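Local structure of ricin B-related lectin (Polyporus squamosus, 5MUA) at residues Arg20-Glu25 against Asp43-Trp49; Lys31-Val35 against Ile84-Arg88. The protein is a chimeric lectin that probably binds galactose-type sugars through a beta-trefoil module and carries a calcium-binding papain-like protease part. One frame throughout, in Å; residues are numbered along the deposited sequence.

Interaction 1. Residues Arg20-Glu25 against Asp43-Trp49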
ATOM      1  N   ARG B  20     -12.737 -26.793 -18.046  1.00 14.41           N
ATOM      2  CA  ARG B  20     -13.527 -25.594 -17.745  1.00 14.44           C
ATOM      3  C   ARG B  20     -13.382 -24.515 -18.817  1.00 14.04           C
ATOM      4  O   ARG B  20     -12.545 -24.610 -19.723  1.00 16.14           O
ATOM      5  CB  ARG B  20     -13.218 -25.110 -16.341  1.00 15.03           C
ATOM      6  CG  ARG B  20     -11.785 -24.682 -16.196  1.00 15.38           C
ATOM      7  CD  ARG B  20     -11.462 -24.609 -14.725  1.00 17.12           C
ATOM      8  NE  ARG B  20     -10.062 -24.440 -14.484  1.00 18.44           N
ATOM      9  CZ  ARG B  20      -9.495 -24.548 -13.294  1.00 17.02           C
ATOM     10  NH1 ARG B  20     -10.184 -24.879 -12.242  1.00 18.06           N
ATOM     11  NH2 ARG B  20      -8.207 -24.346 -13.181  1.00 17.78           N
ATOM     12  N   LEU B  21     -14.242 -23.498 -18.721  1.00 13.26           N
ATOM     13  CA  LEU B  21     -14.325 -22.504 -19.720  1.00 12.54           C
ATOM     14  C   LEU B  21     -13.275 -21.435 -19.508  1.00 12.62           C
ATOM     15  O   LEU B  21     -12.993 -21.030 -18.386  1.00 14.87           O
ATOM     16  CB  LEU B  21     -15.682 -21.903 -19.700  1.00 11.82           C
ATOM     17  CG  LEU B  21     -16.803 -22.864 -20.142  1.00 13.37           C
ATOM     18  CD1 LEU B  21     -18.061 -22.014 -20.224  1.00 12.88           C
ATOM     19  CD2 LEU B  21     -16.525 -23.517 -21.510  1.00 14.62           C
ATOM     20  N   ALA B  22     -12.732 -20.961 -20.599  1.00 12.38           N
ATOM     21  CA  ALA B  22     -11.799 -19.821 -20.568  1.00 11.99           C
ATOM     22  C   ALA B  22     -12.023 -18.999 -21.853  1.00 12.66           C
ATOM     23  O   ALA B  22     -12.739 -19.413 -22.764  1.00 14.09           O
ATOM     24  CB  ALA B  22     -10.355 -20.322 -20.459  1.00 12.00           C
ATOM     25  N   LEU B  23     -11.442 -17.806 -21.912  1.00 13.84           N
ATOM     26  CA  LEU B  23     -11.469 -16.999 -23.115  1.00 14.42           C
ATOM     27  C   LEU B  23     -10.117 -17.022 -23.807  1.00 15.56           C
ATOM     28  O   LEU B  23      -9.090 -16.830 -23.186  1.00 15.00           O
ATOM     29  CB  LEU B  23     -11.912 -15.597 -22.799  1.00 14.96           C
ATOM     30  CG  LEU B  23     -12.215 -14.785 -24.029  1.00 14.83           C
ATOM     31  CD1 LEU B  23     -13.570 -15.184 -24.642  1.00 15.60           C
ATOM     32  CD2 LEU B  23     -12.319 -13.308 -23.592  1.00 14.70           C
ATOM     33  N   SER B  24     -10.140 -17.295 -25.100  1.00 14.72           N
ATOM     34  CA  SER B  24      -8.998 -17.245 -25.960  1.00 15.73           C
ATOM     35  C   SER B  24      -8.329 -15.914 -25.891  1.00 15.44           C
ATOM     36  O   SER B  24      -9.016 -14.903 -25.768  1.00 15.66           O
ATOM     37  CB  SER B  24      -9.363 -17.487 -27.430  1.00 16.22           C
ATOM     38  OG  SER B  24      -8.155 -17.529 -28.199  1.00 18.47           O
ATOM     39  N   GLU B  25      -6.996 -15.912 -25.960  1.00 16.14           N
ATOM     40  CA  GLU B  25      -6.273 -14.621 -26.088  1.00 16.35           C
ATOM     41  C   GLU B  25      -6.067 -14.121 -27.530  1.00 16.94           C
ATOM     42  O   GLU B  25      -5.575 -12.993 -27.748  1.00 17.92           O
ATOM     43  CB  GLU B  25      -4.925 -14.696 -25.363  1.00 18.54           C
ATOM     44  CG  GLU B  25      -4.985 -14.961 -23.886  1.00 19.99           C
ATOM     45  CD  GLU B  25      -3.605 -14.855 -23.301  1.00 22.43           C
ATOM     46  OE1 GLU B  25      -2.866 -15.832 -23.477  1.00 27.76           O
ATOM     47  OE2 GLU B  25      -3.263 -13.784 -22.761  1.00 21.95           O
ATOM     48  N   ASP B  43      -4.030 -22.761 -14.375  1.00 14.37           N
ATOM     49  CA  ASP B  43      -4.960 -21.797 -13.754  1.00 14.75           C
ATOM     50  C   ASP B  43      -4.857 -20.416 -14.359  1.00 15.15           C
ATOM     51  O   ASP B  43      -4.700 -19.431 -13.594  1.00 14.15           O
ATOM     52  CB  ASP B  43      -4.786 -21.772 -12.218  1.00 15.98           C
ATOM     53  CG  ASP B  43      -5.959 -21.178 -11.501  1.00 16.76           C
ATOM     54  OD1 ASP B  43      -7.107 -21.200 -12.070  1.00 16.52           O
ATOM     55  OD2 ASP B  43      -5.751 -20.707 -10.350  1.00 15.41           O
ATOM     56  N   PRO B  44      -4.909 -20.309 -15.692  1.00 14.18           N
ATOM     57  CA  PRO B  44      -4.710 -18.978 -16.333  1.00 14.87           C
ATOM     58  C   PRO B  44      -5.883 -18.062 -15.945  1.00 14.49           C
ATOM     59  O   PRO B  44      -7.010 -18.507 -15.803  1.00 13.65           O
ATOM     60  CB  PRO B  44      -4.713 -19.287 -17.835  1.00 14.34           C
ATOM     61  CG  PRO B  44      -5.524 -20.491 -17.897  1.00 14.81           C
ATOM     62  CD  PRO B  44      -5.259 -21.321 -16.704  1.00 14.55           C
ATOM     63  N   LEU B  45      -5.588 -16.789 -15.739  1.00 13.42           N
ATOM     64  CA  LEU B  45      -6.561 -15.896 -15.147  1.00 13.13           C
ATOM     65  C   LEU B  45      -7.853 -15.759 -16.017  1.00 12.96           C
ATOM     66  O   LEU B  45      -8.877 -15.389 -15.504  1.00 13.18           O
ATOM     67  CB  LEU B  45      -5.936 -14.509 -14.922  1.00 13.59           C
ATOM     68  CG  LEU B  45      -4.731 -14.412 -14.001  1.00 12.67           C
ATOM     69  CD1 LEU B  45      -4.207 -12.978 -13.903  1.00 12.55           C
ATOM     70  CD2 LEU B  45      -5.242 -14.830 -12.642  1.00 12.44           C
ATOM     71  N   ASN B  46      -7.731 -16.009 -17.330  1.00 13.35           N
ATOM     72  CA  ASN B  46      -8.850 -15.985 -18.247  1.00 13.37           C
ATOM     73  C   ASN B  46      -9.820 -17.165 -18.108  1.00 11.98           C
ATOM     74  O   ASN B  46     -10.762 -17.278 -18.920  1.00 12.78           O
ATOM     75  CB  ASN B  46      -8.382 -15.750 -19.696  1.00 14.25           C
ATOM     76  CG  ASN B  46      -7.457 -16.828 -20.176  1.00 15.97           C
ATOM     77  OD1 ASN B  46      -7.373 -17.917 -19.629  1.00 18.09           O
ATOM     78  ND2 ASN B  46      -6.705 -16.501 -21.201  1.00 19.93           N
ATOM     79  N   ASN B  47      -9.621 -17.999 -17.097  1.00 11.72           N
ATOM     80  CA  ASN B  47     -10.642 -18.977 -16.688  1.00 12.21           C
ATOM     81  C   ASN B  47     -11.633 -18.454 -15.664  1.00 11.77           C
ATOM     82  O   ASN B  47     -12.479 -19.207 -15.160  1.00 12.70           O
ATOM     83  CB  ASN B  47     -10.020 -20.301 -16.273  1.00 11.64           C
ATOM     84  CG  ASN B  47      -9.284 -20.207 -14.941  1.00 12.39           C
ATOM     85  OD1 ASN B  47      -9.422 -19.171 -14.218  1.00 12.47           O
ATOM     86  ND2 ASN B  47      -8.501 -21.273 -14.604  1.00 12.82           N
ATOM     87  N   LEU B  48     -11.511 -17.185 -15.291  1.00 11.28           N
ATOM     88  CA  LEU B  48     -12.338 -16.641 -14.230  1.00 11.13           C
ATOM     89  C   LEU B  48     -13.503 -15.894 -14.803  1.00 11.21           C
ATOM     90  O   LEU B  48     -13.316 -15.005 -15.613  1.00 11.63           O
ATOM     91  CB  LEU B  48     -11.524 -15.707 -13.350  1.00 11.49           C
ATOM     92  CG  LEU B  48     -10.333 -16.408 -12.670  1.00 12.39           C
ATOM     93  CD1 LEU B  48      -9.345 -15.366 -12.111  1.00 12.66           C
ATOM     94  CD2 LEU B  48     -10.814 -17.361 -11.553  1.00 13.32           C
ATOM     95  N   TRP B  49     -14.702 -16.195 -14.298  1.00 11.04           N
ATOM     96  CA  TRP B  49     -15.917 -15.568 -14.815  1.00 10.77           C
ATOM     97  C   TRP B  49     -16.680 -14.812 -13.748  1.00 11.13           C
ATOM     98  O   TRP B  49     -17.063 -15.372 -12.688  1.00 12.04           O
ATOM     99  CB  TRP B  49     -16.832 -16.616 -15.454  1.00 10.18           C
ATOM    100  CG  TRP B  49     -16.145 -17.291 -16.598  1.00 10.69           C
ATOM    101  CD1 TRP B  49     -15.429 -18.459 -16.536  1.00 10.96           C
ATOM    102  CD2 TRP B  49     -15.986 -16.820 -17.971  1.00 10.61           C
ATOM    103  NE1 TRP B  49     -14.917 -18.753 -17.746  1.00 10.01           N
ATOM    104  CE2 TRP B  49     -15.238 -17.789 -18.651  1.00 10.43           C
ATOM    105  CE3 TRP B  49     -16.462 -15.717 -18.685  1.00 10.53           C
ATOM    106  CZ2 TRP B  49     -14.909 -17.679 -20.026  1.00 11.05           C
ATOM    107  CZ3 TRP B  49     -16.154 -15.594 -20.061  1.00 10.88           C
ATOM    108  CH2 TRP B  49     -15.376 -16.583 -20.714  1.00 11.25           C
TER
HETATM  109  O   HOH W   1      -8.090 -23.611 -16.591  1.00 13.23           O
HETATM  110  O   HOH W   2     -13.716 -21.547 -15.714  1.00 12.36           O
HETATM  111  O   HOH W   3      -8.116 -13.983 -22.585  1.00 16.50           O
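In the ricin-type beta-trefoil part of the lectin, the Q-x-W motif familiar from this family appears as Asn47-Leu48-Trp49, and its tryptophan meets the strand at Leu21. Trp49 NE1 donates to Leu21 O over 3.0 Å with an almost straight N-H (170°). The oxygen lies close to the indole plane, yet the donor stands above the plane of the carbonyl, about 73° out of it. A water accompanies this bond, donating to both Leu21 O and Asn47 O, so the Leu21 oxygen accepts two hydrogens. Trp49 CZ2 sets its ring edge 3.7 Å from Ala22 C, while Trp49 CH2 packs on Leu23 CB; Ile11 and Val62 also touch the indole. Just before the tryptophan, the 3-10 segment 45-47 offers Asn46 O to Leu23 N at 3.1 Å. Asn46 O also comes within 3.2 Å of Ala22 CA in a C-H...O contact and accepts from Asn64 ND2.

At the start of the segment, Arg20 bends out with CG between its backbone N and carbonyl carbon (chi1 64°), then extends to Asp43. Arg20 NH2 lies 3.5 Å from Asp43 OD1, a salt bridge of charges only, because the oxygen sits well out of the guanidinium plane; NH2 donates instead to Val42 O, and the guanidinium makes a cation-pi contact with Tyr10. Asn47 ND2 takes the anti lone pair of Asp43 OD1 at 2.9 Å, and a water accepts from this amide and from Arg20 NE. With Tyr10 OH as a further partner of OD1, neutral donors hold the carboxylate in place while it probably offsets part of the arginine's charge.

Interaction 2. Residues Lys31-Val35 against Ile84-Arg88. With GAL (beta-D-galactopyranose), chain J.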
ATOM      1  N   LYS B  31     -12.364 -11.352 -36.285  1.00 17.59           N
ATOM      2  CA  LYS B  31     -12.636 -12.610 -35.534  1.00 21.28           C
ATOM      3  C   LYS B  31     -12.647 -12.222 -34.010  1.00 20.33           C
ATOM      4  O   LYS B  31     -11.662 -11.734 -33.494  1.00 19.31           O
ATOM      5  CB  LYS B  31     -11.495 -13.600 -35.847  1.00 21.05           C
ATOM      6  CG  LYS B  31     -11.173 -14.633 -34.807  1.00 23.64           C
ATOM      7  CD  LYS B  31     -11.909 -15.889 -35.122  1.00 25.45           C
ATOM      8  CE  LYS B  31     -11.529 -17.060 -34.257  1.00 25.57           C
ATOM      9  NZ  LYS B  31     -11.538 -16.753 -32.838  1.00 22.96           N
ATOM     10  N   SER B  32     -13.728 -12.485 -33.305  1.00 17.48           N
ATOM     11  CA  SER B  32     -13.767 -12.278 -31.864  1.00 17.35           C
ATOM     12  C   SER B  32     -13.047 -13.452 -31.169  1.00 15.37           C
ATOM     13  O   SER B  32     -12.968 -14.524 -31.752  1.00 15.53           O
ATOM     14  CB  SER B  32     -15.233 -12.120 -31.436  1.00 18.04           C
ATOM     15  OG  SER B  32     -15.753 -10.834 -31.830  1.00 17.22           O
ATOM     16  N   PRO B  33     -12.503 -13.258 -29.939  1.00 14.38           N
ATOM     17  CA  PRO B  33     -11.947 -14.376 -29.182  1.00 15.09           C
ATOM     18  C   PRO B  33     -13.050 -15.386 -28.807  1.00 14.49           C
ATOM     19  O   PRO B  33     -14.166 -15.009 -28.419  1.00 13.90           O
ATOM     20  CB  PRO B  33     -11.382 -13.745 -27.894  1.00 13.69           C
ATOM     21  CG  PRO B  33     -12.161 -12.480 -27.733  1.00 14.73           C
ATOM     22  CD  PRO B  33     -12.549 -12.017 -29.133  1.00 15.09           C
ATOM     23  N   ASP B  34     -12.744 -16.644 -29.020  1.00 15.13           N
ATOM     24  CA  ASP B  34     -13.689 -17.713 -28.678  1.00 16.79           C
ATOM     25  C   ASP B  34     -13.669 -17.991 -27.196  1.00 16.17           C
ATOM     26  O   ASP B  34     -12.613 -17.992 -26.539  1.00 14.77           O
ATOM     27  CB  ASP B  34     -13.345 -18.994 -29.414  1.00 18.45           C
ATOM     28  CG  ASP B  34     -13.392 -18.824 -30.939  1.00 20.83           C
ATOM     29  OD1 ASP B  34     -14.370 -18.252 -31.435  1.00 20.87           O
ATOM     30  OD2 ASP B  34     -12.431 -19.208 -31.603  1.00 21.07           O
ATOM     31  N   VAL B  35     -14.829 -18.333 -26.646  1.00 14.81           N
ATOM     32  CA  VAL B  35     -14.859 -19.034 -25.388  1.00 13.46           C
ATOM     33  C   VAL B  35     -14.380 -20.433 -25.728  1.00 14.01           C
ATOM     34  O   VAL B  35     -14.891 -21.063 -26.690  1.00 14.22           O
ATOM     35  CB  VAL B  35     -16.276 -19.061 -24.732  1.00 13.78           C
ATOM     36  CG1 VAL B  35     -16.313 -19.965 -23.519  1.00 14.33           C
ATOM     37  CG2 VAL B  35     -16.693 -17.670 -24.309  1.00 13.45           C
ATOM     38  N   ILE B  84     -19.782 -19.275 -29.383  1.00 13.13           N
ATOM     39  CA  ILE B  84     -19.872 -18.507 -28.135  0.50 13.25           C
ATOM     40  C   ILE B  84     -18.516 -17.766 -28.057  1.00 12.79           C
ATOM     41  O   ILE B  84     -17.485 -18.404 -28.075  1.00 12.54           O
ATOM     42  CB  ILE B  84     -20.030 -19.381 -26.867  0.50 13.94           C
ATOM     43  CG1 ILE B  84     -21.263 -20.292 -26.917  0.50 14.04           C
ATOM     44  CG2 ILE B  84     -20.040 -18.495 -25.612  0.50 13.79           C
ATOM     45  CD1 ILE B  84     -22.583 -19.573 -26.937  0.50 14.56           C
ATOM     46  N   ILE B  85     -18.551 -16.441 -27.951  1.00 13.46           N
ATOM     47  CA  ILE B  85     -17.372 -15.595 -28.054  1.00 12.56           C
ATOM     48  C   ILE B  85     -17.327 -14.661 -26.851  1.00 12.34           C
ATOM     49  O   ILE B  85     -18.298 -14.559 -26.078  1.00 12.49           O
ATOM     50  CB  ILE B  85     -17.413 -14.788 -29.381  1.00 12.05           C
ATOM     51  CG1 ILE B  85     -18.609 -13.825 -29.438  1.00 13.20           C
ATOM     52  CG2 ILE B  85     -17.426 -15.743 -30.578  1.00 12.80           C
ATOM     53  CD1 ILE B  85     -18.719 -12.935 -30.668  1.00 13.93           C
ATOM     54  N   GLY B  86     -16.228 -13.912 -26.752  1.00 11.69           N
ATOM     55  CA  GLY B  86     -16.125 -12.788 -25.862  1.00 12.03           C
ATOM     56  C   GLY B  86     -16.256 -11.493 -26.660  1.00 11.57           C
ATOM     57  O   GLY B  86     -15.635 -11.359 -27.699  1.00 14.00           O
ATOM     58  N   TYR B  87     -17.148 -10.602 -26.265  1.00 12.33           N
ATOM     59  CA  TYR B  87     -17.423  -9.396 -27.055  1.00 12.79           C
ATOM     60  C   TYR B  87     -17.516  -8.210 -26.069  1.00 12.64           C
ATOM     61  O   TYR B  87     -17.841  -8.387 -24.889  1.00 12.72           O
ATOM     62  CB  TYR B  87     -18.722  -9.576 -27.801  1.00 12.88           C
ATOM     63  CG  TYR B  87     -18.888  -8.759 -29.046  1.00 15.17           C
ATOM     64  CD1 TYR B  87     -18.219  -9.091 -30.243  1.00 14.45           C
ATOM     65  CD2 TYR B  87     -19.724  -7.670 -29.065  1.00 14.91           C
ATOM     66  CE1 TYR B  87     -18.352  -8.331 -31.382  1.00 16.12           C
ATOM     67  CE2 TYR B  87     -19.855  -6.905 -30.214  1.00 17.03           C
ATOM     68  CZ  TYR B  87     -19.184  -7.281 -31.373  1.00 18.62           C
ATOM     69  OH  TYR B  87     -19.361  -6.548 -32.516  1.00 21.05           O
ATOM     70  N   ARG B  88     -17.310  -7.020 -26.587  1.00 13.45           N
ATOM     71  CA  ARG B  88     -17.542  -5.799 -25.820  1.00 14.72           C
ATOM     72  C   ARG B  88     -18.984  -5.741 -25.362  1.00 14.49           C
ATOM     73  O   ARG B  88     -19.891  -6.290 -26.037  1.00 13.81           O
ATOM     74  CB  ARG B  88     -17.207  -4.565 -26.655  1.00 17.15           C
ATOM     75  CG  ARG B  88     -18.187  -4.321 -27.792  1.00 19.97           C
ATOM     76  CD  ARG B  88     -17.776  -3.171 -28.739  1.00 21.70           C
ATOM     77  NE  ARG B  88     -18.762  -3.066 -29.804  1.00 25.68           N
ATOM     78  CZ  ARG B  88     -19.989  -2.552 -29.702  1.00 28.10           C
ATOM     79  NH1 ARG B  88     -20.423  -1.984 -28.588  1.00 28.40           N
ATOM     80  NH2 ARG B  88     -20.797  -2.572 -30.764  1.00 28.21           N
TER
HETATM   81  C1  GAL J 301     -23.302  -9.036 -33.668  1.00 20.65           C
HETATM   82  C2  GAL J 301     -23.791  -9.021 -32.220  1.00 19.11           C
HETATM   83  C3  GAL J 301     -22.681  -9.029 -31.188  1.00 17.16           C
HETATM   84  C4  GAL J 301     -21.685 -10.144 -31.540  1.00 17.50           C
HETATM   85  C5  GAL J 301     -21.252 -10.040 -33.027  1.00 20.12           C
HETATM   86  C6  GAL J 301     -20.376 -11.185 -33.492  1.00 22.85           C
HETATM   87  O1  GAL J 301     -24.439  -9.285 -34.442  1.00 22.11           O
HETATM   88  O2  GAL J 301     -24.572  -7.829 -32.028  1.00 19.75           O
HETATM   89  O3  GAL J 301     -23.313  -9.174 -29.889  1.00 17.01           O
HETATM   90  O4  GAL J 301     -22.377 -11.395 -31.291  1.00 14.69           O
HETATM   91  O5  GAL J 301     -22.395 -10.063 -33.898  1.00 20.40           O
HETATM   92  O6  GAL J 301     -19.950 -10.910 -34.815  1.00 27.41           O
HETATM   93  O   HOH W   4     -14.697  -9.092 -30.152  1.00 28.74           O
HETATM   94  O   HOH W   5     -16.704 -20.125 -30.021  1.00 25.88           O
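Ile85 places CG1 between its backbone N and carbonyl carbon (chi1 63°) and extends from there (chi2 177°), which brings Ile85 CD1 against both Ser32 CB (3.7 Å) and GAL C6. Tyr87 swings its ring anti to the backbone N (chi1 -155°), which turns one face of the ring to the sugar while Ser32 OG meets the ring edge, in plane, 3.4 Å from Tyr87 CD1. GAL C4 stands 3.6 Å above the centre of the Tyr87 ring, a CH-pi contact of the kind by which galactose-binding trefoil lectins hold the apolar side of the sugar. Asp72, Gly75, His76 and Asn94 also hydrogen-bond the sugar.

Behind this pocket, the loop 31-35 joins strand 82-87 of the beta-trefoil lectin domain through a single beta bridge at Asp34 and Ile85. Gly86 N donates to Pro33 O at 2.9 Å, and Val35 N to Ile84 O at 3.0 Å. The ring atoms CG and CD of Pro33 rest against Gly86 O. At the buried end, in one of the two conformers of Ile84, Ile84 CG2 runs beside Val35 CG2, 3.7 Å away, with Val130 touching both residues. On the outer side Lys31 NZ folds back to Asp34 OD2 in a salt bridge of 2.9 Å, approaching from above the carboxylate plane, and donates a second bond to Ser32 O within the loop.

How the interactions relate
Interactions 1 and 2 share the chain that runs from strand 19-23 through the loop into 31-35, and their centres lie about 12 Å apart. A probable backbone hydrogen bond joins them directly, Ser24 N to Asp34 O at 2.9 Å, and Leu23 CD1 packs 3.6 Å from Gly86 N. Leu23 bonds to Asn46 and packs on Trp49 in interaction 1, while its CD1 reaches strand 82-87, which carries Ile85 and Tyr87. Interaction 2 touches galactose itself; interaction 1 stands farther back, the side chain of Leu23 being, at their nearest atoms, about 12 Å from the sugar and about 8 Å from the side chain of Asp72.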